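Local coordinates for alpha-1,4-endofucoidanase (Mariniflexile fucanivorans, PDB 6DLH), which hydrolyses alpha-1,4 linkages inside fucoidan chains as an endo-acting, retaining glycoside hydrolase of family 107, and carries bound calcium ions, at residues 300-305 with 310-315; 199-204 with 252-257; 566-571 with 585-590. All coordinates share one frame; numbering follows the deposited sequence.

Interaction 1 (300-305 with 310-315)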
ATOM      1  N   GLY A 300      12.298  18.310   3.413  1.00 37.24           N
ATOM      2  CA  GLY A 300      12.058  18.957   4.689  1.00 34.94           C
ATOM      3  C   GLY A 300      10.831  19.863   4.656  1.00 32.14           C
ATOM      4  O   GLY A 300       9.847  19.580   3.981  1.00 32.32           O
ATOM      5  N   ASN A 301      10.925  20.961   5.403  1.00 28.85           N
ATOM      6  CA  ASN A 301       9.778  21.756   5.790  1.00 26.92           C
ATOM      7  C   ASN A 301       9.398  22.676   4.631  1.00 25.79           C
ATOM      8  O   ASN A 301      10.196  23.501   4.216  1.00 24.77           O
ATOM      9  CB  ASN A 301      10.090  22.493   7.096  1.00 25.64           C
ATOM     10  CG  ASN A 301       8.868  23.107   7.737  1.00 26.14           C
ATOM     11  OD1 ASN A 301       7.908  23.457   7.046  1.00 25.38           O
ATOM     12  ND2 ASN A 301       8.903  23.260   9.051  1.00 26.24           N
ATOM     13  N   MET A 302       8.165  22.559   4.130  1.00 25.10           N
ATOM     14  CA  MET A 302       7.782  23.318   2.945  1.00 25.68           C
ATOM     15  C   MET A 302       7.431  24.771   3.288  1.00 25.93           C
ATOM     16  O   MET A 302       7.088  25.543   2.383  1.00 26.65           O
ATOM     17  CB  MET A 302       6.617  22.655   2.195  1.00 25.01           C
ATOM     18  CG  MET A 302       5.258  22.924   2.794  1.00 25.19           C
ATOM     19  SD  MET A 302       3.803  22.549   1.726  1.00 25.77           S
ATOM     20  CE  MET A 302       2.507  22.952   2.893  1.00 22.56           C
ATOM     21  N   VAL A 303       7.519  25.156   4.576  1.00 24.27           N
ATOM     22  CA  VAL A 303       7.278  26.549   4.944  1.00 24.22           C
ATOM     23  C   VAL A 303       8.425  27.133   5.774  1.00 26.42           C
ATOM     24  O   VAL A 303       8.287  28.249   6.284  1.00 26.72           O
ATOM     25  CB  VAL A 303       5.912  26.772   5.629  1.00 23.34           C
ATOM     26  CG1 VAL A 303       4.748  26.386   4.730  1.00 23.05           C
ATOM     27  CG2 VAL A 303       5.807  26.092   6.980  1.00 23.27           C
ATOM     28  N   VAL A 304       9.529  26.382   5.930  1.00 26.36           N
ATOM     29  CA  VAL A 304      10.739  26.884   6.574  1.00 27.67           C
ATOM     30  C   VAL A 304      11.948  26.552   5.694  1.00 29.55           C
ATOM     31  O   VAL A 304      12.124  25.399   5.305  1.00 30.40           O
ATOM     32  CB  VAL A 304      10.922  26.340   8.010  1.00 29.01           C
ATOM     33  CG1 VAL A 304      12.212  26.847   8.647  1.00 30.62           C
ATOM     34  CG2 VAL A 304       9.746  26.668   8.919  1.00 28.17           C
ATOM     35  N   PRO A 305      12.838  27.520   5.347  1.00 30.67           N
ATOM     36  CA  PRO A 305      12.705  28.926   5.746  1.00 30.48           C
ATOM     37  C   PRO A 305      11.485  29.681   5.213  1.00 30.64           C
ATOM     38  O   PRO A 305      10.814  29.248   4.273  1.00 30.44           O
ATOM     39  CB  PRO A 305      13.998  29.597   5.259  1.00 30.74           C
ATOM     40  CG  PRO A 305      14.539  28.666   4.189  1.00 32.84           C
ATOM     41  CD  PRO A 305      14.063  27.277   4.567  1.00 30.27           C
ATOM     42  N   THR A 310       5.662  31.948   1.886  1.00 21.95           N
ATOM     43  CA  THR A 310       5.109  32.881   0.920  1.00 23.26           C
ATOM     44  C   THR A 310       4.924  32.197  -0.430  1.00 23.26           C
ATOM     45  O   THR A 310       3.860  32.316  -1.036  1.00 24.31           O
ATOM     46  CB  THR A 310       6.046  34.078   0.726  1.00 23.55           C
ATOM     47  OG1 THR A 310       6.078  34.796   1.956  1.00 25.02           O
ATOM     48  CG2 THR A 310       5.633  34.990  -0.409  1.00 22.63           C
ATOM     49  N   TYR A 311       5.977  31.512  -0.905  1.00 21.49           N
ATOM     50  CA  TYR A 311       5.949  30.905  -2.228  1.00 21.41           C
ATOM     51  C   TYR A 311       4.814  29.888  -2.321  1.00 20.43           C
ATOM     52  O   TYR A 311       4.088  29.849  -3.312  1.00 20.20           O
ATOM     53  CB  TYR A 311       7.277  30.216  -2.570  1.00 23.21           C
ATOM     54  CG  TYR A 311       8.521  31.074  -2.549  1.00 24.03           C
ATOM     55  CD1 TYR A 311       8.465  32.442  -2.752  1.00 24.16           C
ATOM     56  CD2 TYR A 311       9.770  30.499  -2.354  1.00 25.36           C
ATOM     57  CE1 TYR A 311       9.609  33.222  -2.722  1.00 25.73           C
ATOM     58  CE2 TYR A 311      10.926  31.261  -2.332  1.00 26.71           C
ATOM     59  CZ  TYR A 311      10.844  32.629  -2.526  1.00 26.67           C
ATOM     60  OH  TYR A 311      11.972  33.394  -2.493  1.00 28.61           O
ATOM     61  N   ASN A 312       4.681  29.057  -1.286  1.00 20.06           N
ATOM     62  CA  ASN A 312       3.720  27.967  -1.311  1.00 20.87           C
ATOM     63  C   ASN A 312       2.300  28.480  -1.080  1.00 21.81           C
ATOM     64  O   ASN A 312       1.361  27.937  -1.664  1.00 22.22           O
ATOM     65  CB  ASN A 312       4.128  26.822  -0.380  1.00 20.15           C
ATOM     66  CG  ASN A 312       5.280  26.035  -0.971  1.00 21.26           C
ATOM     67  OD1 ASN A 312       5.235  25.662  -2.144  1.00 21.20           O
ATOM     68  ND2 ASN A 312       6.323  25.811  -0.185  1.00 20.43           N
ATOM     69  N   HIS A 313       2.150  29.507  -0.228  1.00 21.38           N
ATOM     70  CA  HIS A 313       0.833  30.068   0.030  1.00 22.41           C
ATOM     71  C   HIS A 313       0.342  30.850  -1.188  1.00 23.36           C
ATOM     72  O   HIS A 313      -0.848  30.827  -1.489  1.00 24.73           O
ATOM     73  CB  HIS A 313       0.769  30.902   1.324  1.00 22.54           C
ATOM     74  CG  HIS A 313      -0.643  31.273   1.637  1.00 24.07           C
ATOM     75  ND1 HIS A 313      -1.180  32.507   1.308  1.00 24.26           N
ATOM     76  CD2 HIS A 313      -1.658  30.545   2.157  1.00 22.76           C
ATOM     77  CE1 HIS A 313      -2.451  32.540   1.656  1.00 24.58           C
ATOM     78  NE2 HIS A 313      -2.768  31.340   2.167  1.00 24.53           N
ATOM     79  N   ASP A 314       1.265  31.520  -1.897  1.00 23.51           N
ATOM     80  CA  ASP A 314       0.936  32.191  -3.151  1.00 23.36           C
ATOM     81  C   ASP A 314       0.491  31.185  -4.210  1.00 22.72           C
ATOM     82  O   ASP A 314      -0.283  31.536  -5.096  1.00 22.62           O
ATOM     83  CB  ASP A 314       2.088  33.058  -3.678  1.00 23.49           C
ATOM     84  CG  ASP A 314       2.293  34.317  -2.850  1.00 24.04           C
ATOM     85  OD1 ASP A 314       1.390  34.632  -2.043  1.00 23.23           O
ATOM     86  OD2 ASP A 314       3.358  34.958  -3.004  1.00 23.44           O
ATOM     87  N   LEU A 315       1.000  29.949  -4.132  1.00 21.82           N
ATOM     88  CA  LEU A 315       0.576  28.909  -5.058  1.00 22.08           C
ATOM     89  C   LEU A 315      -0.902  28.600  -4.818  1.00 22.44           C
ATOM     90  O   LEU A 315      -1.676  28.436  -5.756  1.00 23.89           O
ATOM     91  CB  LEU A 315       1.455  27.664  -4.872  1.00 20.84           C
ATOM     92  CG  LEU A 315       1.201  26.491  -5.828  1.00 20.98           C
ATOM     93  CD1 LEU A 315       2.443  25.614  -5.933  1.00 19.81           C
ATOM     94  CD2 LEU A 315       0.018  25.648  -5.367  1.00 19.54           C
TER

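Interaction 2 (199-204 with 252-257)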
ATOM      1  N   LYS A 199      14.451   3.305 -24.543  1.00 57.48           N
ATOM      2  CA  LYS A 199      13.712   2.183 -25.110  1.00 59.37           C
ATOM      3  C   LYS A 199      13.016   1.404 -23.993  1.00 56.80           C
ATOM      4  O   LYS A 199      11.872   0.980 -24.153  1.00 53.75           O
ATOM      5  CB  LYS A 199      14.584   1.315 -26.028  1.00 59.03           C
ATOM      6  CG  LYS A 199      15.742   0.588 -25.360  1.00 61.98           C
ATOM      7  CD  LYS A 199      16.618  -0.191 -26.320  1.00 62.77           C
ATOM      8  CE  LYS A 199      17.810  -0.820 -25.625  1.00 65.10           C
ATOM      9  NZ  LYS A 199      18.738  -1.471 -26.579  1.00 64.80           N
ATOM     10  N   TYR A 200      13.715   1.266 -22.858  1.00 57.50           N
ATOM     11  CA  TYR A 200      13.207   0.584 -21.678  1.00 60.04           C
ATOM     12  C   TYR A 200      11.984   1.309 -21.114  1.00 60.40           C
ATOM     13  O   TYR A 200      11.077   0.669 -20.586  1.00 61.40           O
ATOM     14  CB  TYR A 200      14.310   0.425 -20.629  1.00 64.89           C
ATOM     15  CG  TYR A 200      15.597  -0.192 -21.122  1.00 69.52           C
ATOM     16  CD1 TYR A 200      15.611  -1.436 -21.736  1.00 72.46           C
ATOM     17  CD2 TYR A 200      16.810   0.458 -20.954  1.00 70.45           C
ATOM     18  CE1 TYR A 200      16.791  -2.011 -22.183  1.00 74.16           C
ATOM     19  CE2 TYR A 200      17.999  -0.099 -21.398  1.00 71.92           C
ATOM     20  CZ  TYR A 200      17.991  -1.341 -22.011  1.00 75.76           C
ATOM     21  OH  TYR A 200      19.160  -1.899 -22.447  1.00 73.00           O
ATOM     22  N   MET A 201      11.962   2.645 -21.231  1.00 58.63           N
ATOM     23  CA  MET A 201      10.855   3.443 -20.721  1.00 54.27           C
ATOM     24  C   MET A 201       9.574   3.085 -21.467  1.00 53.29           C
ATOM     25  O   MET A 201       8.515   2.967 -20.850  1.00 49.34           O
ATOM     26  CB  MET A 201      11.120   4.949 -20.842  1.00 52.50           C
ATOM     27  CG  MET A 201      12.203   5.457 -19.902  1.00 50.92           C
ATOM     28  SD  MET A 201      11.672   5.560 -18.172  1.00 48.64           S
ATOM     29  CE  MET A 201      10.295   6.699 -18.334  1.00 47.07           C
ATOM     30  N   PHE A 202       9.685   2.911 -22.790  1.00 54.17           N
ATOM     31  CA  PHE A 202       8.545   2.543 -23.619  1.00 53.10           C
ATOM     32  C   PHE A 202       8.109   1.110 -23.306  1.00 53.51           C
ATOM     33  O   PHE A 202       6.926   0.792 -23.419  1.00 51.20           O
ATOM     34  CB  PHE A 202       8.863   2.723 -25.106  1.00 51.33           C
ATOM     35  CG  PHE A 202       8.688   4.120 -25.650  1.00 49.74           C
ATOM     36  CD1 PHE A 202       7.441   4.570 -26.068  1.00 48.98           C
ATOM     37  CD2 PHE A 202       9.776   4.974 -25.779  1.00 47.34           C
ATOM     38  CE1 PHE A 202       7.284   5.848 -26.585  1.00 48.51           C
ATOM     39  CE2 PHE A 202       9.618   6.252 -26.296  1.00 45.42           C
ATOM     40  CZ  PHE A 202       8.373   6.690 -26.694  1.00 46.37           C
ATOM     41  N   CYS A 203       9.071   0.258 -22.916  1.00 55.72           N
ATOM     42  CA  CYS A 203       8.784  -1.094 -22.456  1.00 60.08           C
ATOM     43  C   CYS A 203       7.744  -1.025 -21.337  1.00 62.21           C
ATOM     44  O   CYS A 203       6.680  -1.640 -21.433  1.00 59.55           O
ATOM     45  CB  CYS A 203      10.039  -1.787 -21.927  1.00 64.96           C
ATOM     46  SG  CYS A 203      11.016  -2.692 -23.160  1.00 70.10           S
ATOM     47  N   TYR A 204       8.065  -0.235 -20.301  1.00 58.59           N
ATOM     48  CA  TYR A 204       7.266  -0.121 -19.091  1.00 55.54           C
ATOM     49  C   TYR A 204       5.846   0.335 -19.419  1.00 53.62           C
ATOM     50  O   TYR A 204       4.878  -0.250 -18.935  1.00 54.29           O
ATOM     51  CB  TYR A 204       7.946   0.792 -18.068  1.00 58.82           C
ATOM     52  CG  TYR A 204       7.272   0.798 -16.718  1.00 61.96           C
ATOM     53  CD1 TYR A 204       7.605  -0.139 -15.749  1.00 61.03           C
ATOM     54  CD2 TYR A 204       6.282   1.722 -16.416  1.00 61.00           C
ATOM     55  CE1 TYR A 204       6.985  -0.146 -14.511  1.00 58.64           C
ATOM     56  CE2 TYR A 204       5.649   1.725 -15.183  1.00 58.75           C
ATOM     57  CZ  TYR A 204       6.003   0.787 -14.228  1.00 57.59           C
ATOM     58  OH  TYR A 204       5.382   0.781 -13.014  1.00 56.16           O
ATOM     59  N   GLN A 252       3.357  10.585 -23.988  1.00 46.34           N
ATOM     60  CA  GLN A 252       2.235   9.993 -24.701  1.00 48.55           C
ATOM     61  C   GLN A 252       2.089   8.520 -24.329  1.00 47.05           C
ATOM     62  O   GLN A 252       0.982   8.052 -24.069  1.00 47.49           O
ATOM     63  CB  GLN A 252       2.436  10.120 -26.213  1.00 47.57           C
ATOM     64  CG  GLN A 252       1.194   9.753 -27.014  1.00 47.18           C
ATOM     65  CD  GLN A 252       1.361   9.985 -28.496  1.00 45.58           C
ATOM     66  OE1 GLN A 252       2.462   9.866 -29.036  1.00 42.10           O
ATOM     67  NE2 GLN A 252       0.262  10.311 -29.161  1.00 41.65           N
ATOM     68  N   ALA A 253       3.217   7.803 -24.307  1.00 47.02           N
ATOM     69  CA  ALA A 253       3.210   6.374 -24.048  1.00 49.82           C
ATOM     70  C   ALA A 253       2.523   6.103 -22.711  1.00 50.84           C
ATOM     71  O   ALA A 253       1.656   5.234 -22.618  1.00 52.66           O
ATOM     72  CB  ALA A 253       4.619   5.827 -24.086  1.00 47.69           C
ATOM     73  N   PHE A 254       2.894   6.900 -21.701  1.00 47.53           N
ATOM     74  CA  PHE A 254       2.412   6.735 -20.341  1.00 42.57           C
ATOM     75  C   PHE A 254       0.927   7.081 -20.266  1.00 45.20           C
ATOM     76  O   PHE A 254       0.141   6.302 -19.724  1.00 47.00           O
ATOM     77  CB  PHE A 254       3.291   7.534 -19.378  1.00 40.23           C
ATOM     78  CG  PHE A 254       4.564   6.844 -18.964  1.00 38.39           C
ATOM     79  CD1 PHE A 254       5.482   6.405 -19.908  1.00 40.76           C
ATOM     80  CD2 PHE A 254       4.860   6.653 -17.622  1.00 38.56           C
ATOM     81  CE1 PHE A 254       6.660   5.779 -19.521  1.00 39.21           C
ATOM     82  CE2 PHE A 254       6.034   6.019 -17.235  1.00 39.07           C
ATOM     83  CZ  PHE A 254       6.932   5.581 -18.184  1.00 39.02           C
ATOM     84  N   ALA A 255       0.542   8.229 -20.839  1.00 44.50           N
ATOM     85  CA  ALA A 255      -0.844   8.664 -20.769  1.00 46.72           C
ATOM     86  C   ALA A 255      -1.767   7.666 -21.468  1.00 48.99           C
ATOM     87  O   ALA A 255      -2.803   7.299 -20.920  1.00 49.05           O
ATOM     88  CB  ALA A 255      -0.992  10.054 -21.330  1.00 47.02           C
ATOM     89  N   ASP A 256      -1.380   7.234 -22.678  1.00 52.18           N
ATOM     90  CA  ASP A 256      -2.165   6.305 -23.481  1.00 50.87           C
ATOM     91  C   ASP A 256      -2.318   4.966 -22.760  1.00 44.94           C
ATOM     92  O   ASP A 256      -3.384   4.360 -22.798  1.00 47.10           O
ATOM     93  CB  ASP A 256      -1.541   6.082 -24.863  1.00 53.31           C
ATOM     94  CG  ASP A 256      -1.762   7.214 -25.852  1.00 54.07           C
ATOM     95  OD1 ASP A 256      -2.841   7.854 -25.808  1.00 56.53           O
ATOM     96  OD2 ASP A 256      -0.862   7.431 -26.675  1.00 54.93           O
ATOM     97  N   ALA A 257      -1.237   4.507 -22.120  1.00 41.80           N
ATOM     98  CA  ALA A 257      -1.247   3.264 -21.367  1.00 40.99           C
ATOM     99  C   ALA A 257      -2.289   3.319 -20.250  1.00 44.97           C
ATOM    100  O   ALA A 257      -2.902   2.302 -19.938  1.00 48.88           O
ATOM    101  CB  ALA A 257       0.132   2.983 -20.828  1.00 38.63           C
TER

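Interaction 3 (566-571 with 585-590)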
ATOM      1  N   LEU A 566     -18.234 -12.070   8.594  1.00 43.17           N
ATOM      2  CA  LEU A 566     -17.734 -13.360   9.046  1.00 42.06           C
ATOM      3  C   LEU A 566     -16.635 -13.188  10.087  1.00 41.22           C
ATOM      4  O   LEU A 566     -15.880 -12.221  10.048  1.00 43.20           O
ATOM      5  CB  LEU A 566     -17.205 -14.156   7.846  1.00 41.47           C
ATOM      6  CG  LEU A 566     -18.209 -14.426   6.726  1.00 40.80           C
ATOM      7  CD1 LEU A 566     -17.568 -15.241   5.615  1.00 37.37           C
ATOM      8  CD2 LEU A 566     -19.451 -15.129   7.262  1.00 40.78           C
ATOM      9  N   THR A 567     -16.554 -14.169  10.994  1.00 40.27           N
ATOM     10  CA  THR A 567     -15.500 -14.282  11.989  1.00 39.68           C
ATOM     11  C   THR A 567     -14.841 -15.651  11.846  1.00 42.41           C
ATOM     12  O   THR A 567     -15.532 -16.664  11.725  1.00 40.64           O
ATOM     13  CB  THR A 567     -16.067 -14.137  13.408  1.00 39.35           C
ATOM     14  OG1 THR A 567     -16.862 -12.950  13.442  1.00 41.38           O
ATOM     15  CG2 THR A 567     -15.005 -14.115  14.487  1.00 34.34           C
ATOM     16  N   ILE A 568     -13.501 -15.658  11.868  1.00 42.43           N
ATOM     17  CA  ILE A 568     -12.718 -16.881  11.844  1.00 43.74           C
ATOM     18  C   ILE A 568     -12.067 -17.058  13.207  1.00 45.02           C
ATOM     19  O   ILE A 568     -11.575 -16.096  13.793  1.00 48.02           O
ATOM     20  CB  ILE A 568     -11.665 -16.850  10.718  1.00 43.87           C
ATOM     21  CG1 ILE A 568     -12.320 -16.688   9.344  1.00 43.11           C
ATOM     22  CG2 ILE A 568     -10.769 -18.082  10.777  1.00 41.38           C
ATOM     23  CD1 ILE A 568     -11.334 -16.471   8.236  1.00 46.96           C
ATOM     24  N   THR A 569     -12.070 -18.306  13.684  1.00 46.32           N
ATOM     25  CA  THR A 569     -11.487 -18.685  14.956  1.00 46.26           C
ATOM     26  C   THR A 569     -10.649 -19.938  14.740  1.00 47.29           C
ATOM     27  O   THR A 569     -11.042 -20.831  13.989  1.00 49.32           O
ATOM     28  CB  THR A 569     -12.579 -19.016  15.985  1.00 49.48           C
ATOM     29  OG1 THR A 569     -13.580 -18.000  15.933  1.00 49.82           O
ATOM     30  CG2 THR A 569     -12.052 -19.154  17.398  1.00 48.79           C
ATOM     31  N   LYS A 570      -9.487 -19.973  15.395  1.00 44.31           N
ATOM     32  CA  LYS A 570      -8.742 -21.204  15.572  1.00 44.68           C
ATOM     33  C   LYS A 570      -9.358 -21.935  16.761  1.00 47.35           C
ATOM     34  O   LYS A 570      -9.468 -21.356  17.840  1.00 44.55           O
ATOM     35  CB  LYS A 570      -7.272 -20.865  15.830  1.00 43.49           C
ATOM     36  CG  LYS A 570      -6.392 -22.012  16.311  1.00 41.08           C
ATOM     37  CD  LYS A 570      -4.957 -21.580  16.512  1.00 37.72           C
ATOM     38  CE  LYS A 570      -4.098 -22.649  17.144  1.00 39.37           C
ATOM     39  NZ  LYS A 570      -2.772 -22.123  17.545  1.00 39.81           N
ATOM     40  N   THR A 571      -9.762 -23.199  16.551  1.00 48.83           N
ATOM     41  CA  THR A 571     -10.472 -23.940  17.585  1.00 50.23           C
ATOM     42  C   THR A 571      -9.629 -25.079  18.162  1.00 50.74           C
ATOM     43  O   THR A 571      -9.932 -25.572  19.243  1.00 54.38           O
ATOM     44  CB  THR A 571     -11.896 -24.348  17.165  1.00 50.62           C
ATOM     45  OG1 THR A 571     -11.826 -25.210  16.030  1.00 51.84           O
ATOM     46  CG2 THR A 571     -12.809 -23.175  16.870  1.00 50.57           C
ATOM     47  N   ASP A 585     -12.391  -8.912   5.071  1.00 42.57           N
ATOM     48  CA  ASP A 585     -12.317  -9.933   4.043  1.00 40.88           C
ATOM     49  C   ASP A 585     -10.949 -10.606   4.058  1.00 37.94           C
ATOM     50  O   ASP A 585     -10.649 -11.397   3.170  1.00 39.46           O
ATOM     51  CB  ASP A 585     -12.759  -9.385   2.679  1.00 43.34           C
ATOM     52  CG  ASP A 585     -11.823  -8.377   2.024  1.00 46.48           C
ATOM     53  OD1 ASP A 585     -10.730  -8.118   2.579  1.00 46.71           O
ATOM     54  OD2 ASP A 585     -12.195  -7.859   0.945  1.00 47.46           O
ATOM     55  N   THR A 586     -10.133 -10.306   5.077  1.00 35.35           N
ATOM     56  CA  THR A 586      -8.747 -10.746   5.068  1.00 35.01           C
ATOM     57  C   THR A 586      -8.266 -11.060   6.482  1.00 35.69           C
ATOM     58  O   THR A 586      -8.312 -10.210   7.374  1.00 39.26           O
ATOM     59  CB  THR A 586      -7.841  -9.723   4.361  1.00 34.95           C
ATOM     60  OG1 THR A 586      -8.330  -9.446   3.045  1.00 33.56           O
ATOM     61  CG2 THR A 586      -6.405 -10.185   4.267  1.00 34.71           C
ATOM     62  N   TRP A 587      -7.777 -12.292   6.661  1.00 34.47           N
ATOM     63  CA  TRP A 587      -7.188 -12.732   7.915  1.00 34.09           C
ATOM     64  C   TRP A 587      -5.769 -13.214   7.645  1.00 34.85           C
ATOM     65  O   TRP A 587      -5.444 -13.605   6.526  1.00 34.15           O
ATOM     66  CB  TRP A 587      -8.037 -13.832   8.567  1.00 33.11           C
ATOM     67  CG  TRP A 587      -9.432 -13.407   8.908  1.00 31.92           C
ATOM     68  CD1 TRP A 587     -10.428 -13.062   8.035  1.00 32.34           C
ATOM     69  CD2 TRP A 587      -9.998 -13.287  10.224  1.00 31.83           C
ATOM     70  NE1 TRP A 587     -11.571 -12.739   8.716  1.00 32.89           N
ATOM     71  CE2 TRP A 587     -11.336 -12.863  10.062  1.00 33.53           C
ATOM     72  CE3 TRP A 587      -9.505 -13.482  11.518  1.00 33.24           C
ATOM     73  CZ2 TRP A 587     -12.183 -12.638  11.148  1.00 34.74           C
ATOM     74  CZ3 TRP A 587     -10.343 -13.261  12.590  1.00 33.80           C
ATOM     75  CH2 TRP A 587     -11.665 -12.849  12.406  1.00 33.47           C
ATOM     76  N   ARG A 588      -4.942 -13.197   8.692  1.00 38.41           N
ATOM     77  CA  ARG A 588      -3.528 -13.502   8.565  1.00 41.57           C
ATOM     78  C   ARG A 588      -3.142 -14.568   9.586  1.00 40.32           C
ATOM     79  O   ARG A 588      -3.471 -14.443  10.763  1.00 41.84           O
ATOM     80  CB  ARG A 588      -2.711 -12.223   8.782  1.00 46.12           C
ATOM     81  CG  ARG A 588      -1.235 -12.446   9.075  1.00 51.10           C
ATOM     82  CD  ARG A 588      -0.360 -12.426   7.833  1.00 57.65           C
ATOM     83  NE  ARG A 588       1.000 -12.860   8.130  1.00 60.57           N
ATOM     84  CZ  ARG A 588       2.004 -12.055   8.463  1.00 60.84           C
ATOM     85  NH1 ARG A 588       1.810 -10.748   8.534  1.00 59.76           N
ATOM     86  NH2 ARG A 588       3.197 -12.564   8.723  1.00 58.33           N
ATOM     87  N   LEU A 589      -2.433 -15.600   9.111  1.00 40.34           N
ATOM     88  CA  LEU A 589      -1.808 -16.599   9.964  1.00 40.12           C
ATOM     89  C   LEU A 589      -0.326 -16.275  10.099  1.00 39.68           C
ATOM     90  O   LEU A 589       0.375 -16.111   9.104  1.00 41.08           O
ATOM     91  CB  LEU A 589      -1.980 -17.995   9.352  1.00 38.35           C
ATOM     92  CG  LEU A 589      -3.412 -18.512   9.235  1.00 37.64           C
ATOM     93  CD1 LEU A 589      -3.434 -19.822   8.468  1.00 35.67           C
ATOM     94  CD2 LEU A 589      -4.045 -18.688  10.609  1.00 36.46           C
ATOM     95  N   SER A 590       0.139 -16.204  11.346  1.00 41.14           N
ATOM     96  CA  SER A 590       1.539 -15.934  11.619  1.00 40.64           C
ATOM     97  C   SER A 590       1.991 -16.804  12.784  1.00 42.37           C
ATOM     98  O   SER A 590       1.333 -17.789  13.121  1.00 41.56           O
ATOM     99  CB  SER A 590       1.778 -14.460  11.892  1.00 39.74           C
ATOM    100  OG  SER A 590       1.030 -14.015  13.019  1.00 37.22           O
TER

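Interaction 1 (300-305 with 310-315)
N312 reaches from helix 307-321 to the loop just before it and takes hold of the backbone at M302. Its CB points toward the loop. CG leaves CB beside the backbone N of N312 and anti to its carbonyl carbon (chi1 -74°). This torsion sends the amide toward the loop, with CG 3.8 Å from M302 O and ND2 in front. The two ends of that amide then divide the work. OD1 accepts from the backbone N of F296. ND2 donates to M302 O at 2.7 Å. The bond is short but bent, with an N-H...O angle of 135°. The donor lies in the carbonyl plane of M302, and the acceptor lies close to the amide plane of N312. ND2 also stands 4.0 Å from M302 CB.

The accepting carbonyl belongs to a type I turn from N301 to V304. N301 OD1 accepts from V303 N at 3.0 Å, which makes an Asx turn. The M302-V303 peptide is thus held at both its N-H and its C=O. W367 of helix 361-372 packs against M302, V303 and N312.

With an alanine here the amide is gone; M302 O and F296 N would probably lose their mates, and this polar link between loop and helix would go. The contact buries little area and rests on one neutral amide. That one amide serves two backbone groups of the loop, which makes the contact specific in direction although its area is small.

Interaction 2 (199-204 with 252-257)
M201 and F254 cross at about a right angle between two neighbouring helices of the catalytic domain. This domain is built on a parallel sheet with outer helices, consistent with the beta/alpha barrel of the related GH29 fucosidases. Helices 198-216 and 249-259 pack side by side; strand 222-226 and the short helix 228-233 come between them in the chain. Their short segments run nearly parallel, 7° apart, with axes 9.6 Å from each other. The backbones come nearest at F202 and A253, whose CA atoms are 6.6 Å apart.

F254 faces the sheet, where its ring meets F225 of strand 222-226 edge-to-face. It also packs on A205 and L209 of helix 198-216. M201 bends twice to reach it, at chi2 (-74°) and chi3 (-59°). This turns the methyl back toward the phenyl tip, and CE lies 3.5 Å from F254 CZ. Y204 meets the same ring tip more loosely, with CD2 at 4.3 Å from F254 CZ. Its hydroxyl is held elsewhere, by a hydrogen bond with H95 NE2.

A second, smaller pair lies beside the first. The CB of A253 points toward the other helix and meets the F202 ring obliquely. It is equally near CD1 and CE1 of F202, at 3.7 Å from each. F202 in turn stacks with the ring of H192. The small A253 is consistent with the close approach of the backbones here; the larger F254 packs next to it.

All these side-chain contacts are apolar. The F254 ring also lies against backbone: its CE1 is 3.6 Å from M201 O.

Interaction 3 (566-571 with 585-590)
The indole of W587 carries I568 over one face, in the core of an Ig-like beta sandwich. Strand 567-572 belongs to one sheet and strand 586-590 to the other. The isoleucine side chain covers the five-membered ring and the middle of the indole. Its CD1 stands 3.6 Å from the centroid of the five-membered ring, only 14° off the normal, a CH-pi contact. CB lies above the same face, nearer the middle of the indole. The backbone N of I568 follows over the six-membered ring, 3.4 Å from W587 CZ2. The O of I568 comes within 3.3 Å of W587 CZ3, past the rim of the ring.

I568 is extended beyond CG1 (chi2 172°), which carries CD1 out over the pyrrole part.

At the indole edge, near its plane, L566 O lies 3.9 Å from W587 CZ2. T567 meets the far end obliquely through CA, 3.8 Å from W587 CZ2; its CG2 is looser, 4.1 Å from W587 CH2. Elsewhere the tryptophan packs on L579 and Q581 of strand 578-583, its sheet neighbour.

F558 and F605 extend the core beside I568. L566 leads toward the calcium site of this domain and touches the ligands D560 and D609. The indole nitrogen is buried without a polar partner in the model; W587 NE1 has I568 CD1 at 3.8 Å.

How the interactions relate
All three contacts are buried, but they lie in different parts of the chain. Interactions 1 and 2 belong to the catalytic domain, interaction 3 to an Ig-like domain on the opposite side of the chain's centre. Their centres are 33 to 47 Å apart and none touches another. They share no helix or strand. Interaction 1 is local, a loop tied to the next helix by a polar bond. Interaction 2 joins two neighbouring helices beside the parallel sheet through apolar groups. Interaction 3 joins two facing sheets, again apolar, but with backbone lying on an aromatic ring. Only interaction 3 comes near a calcium site.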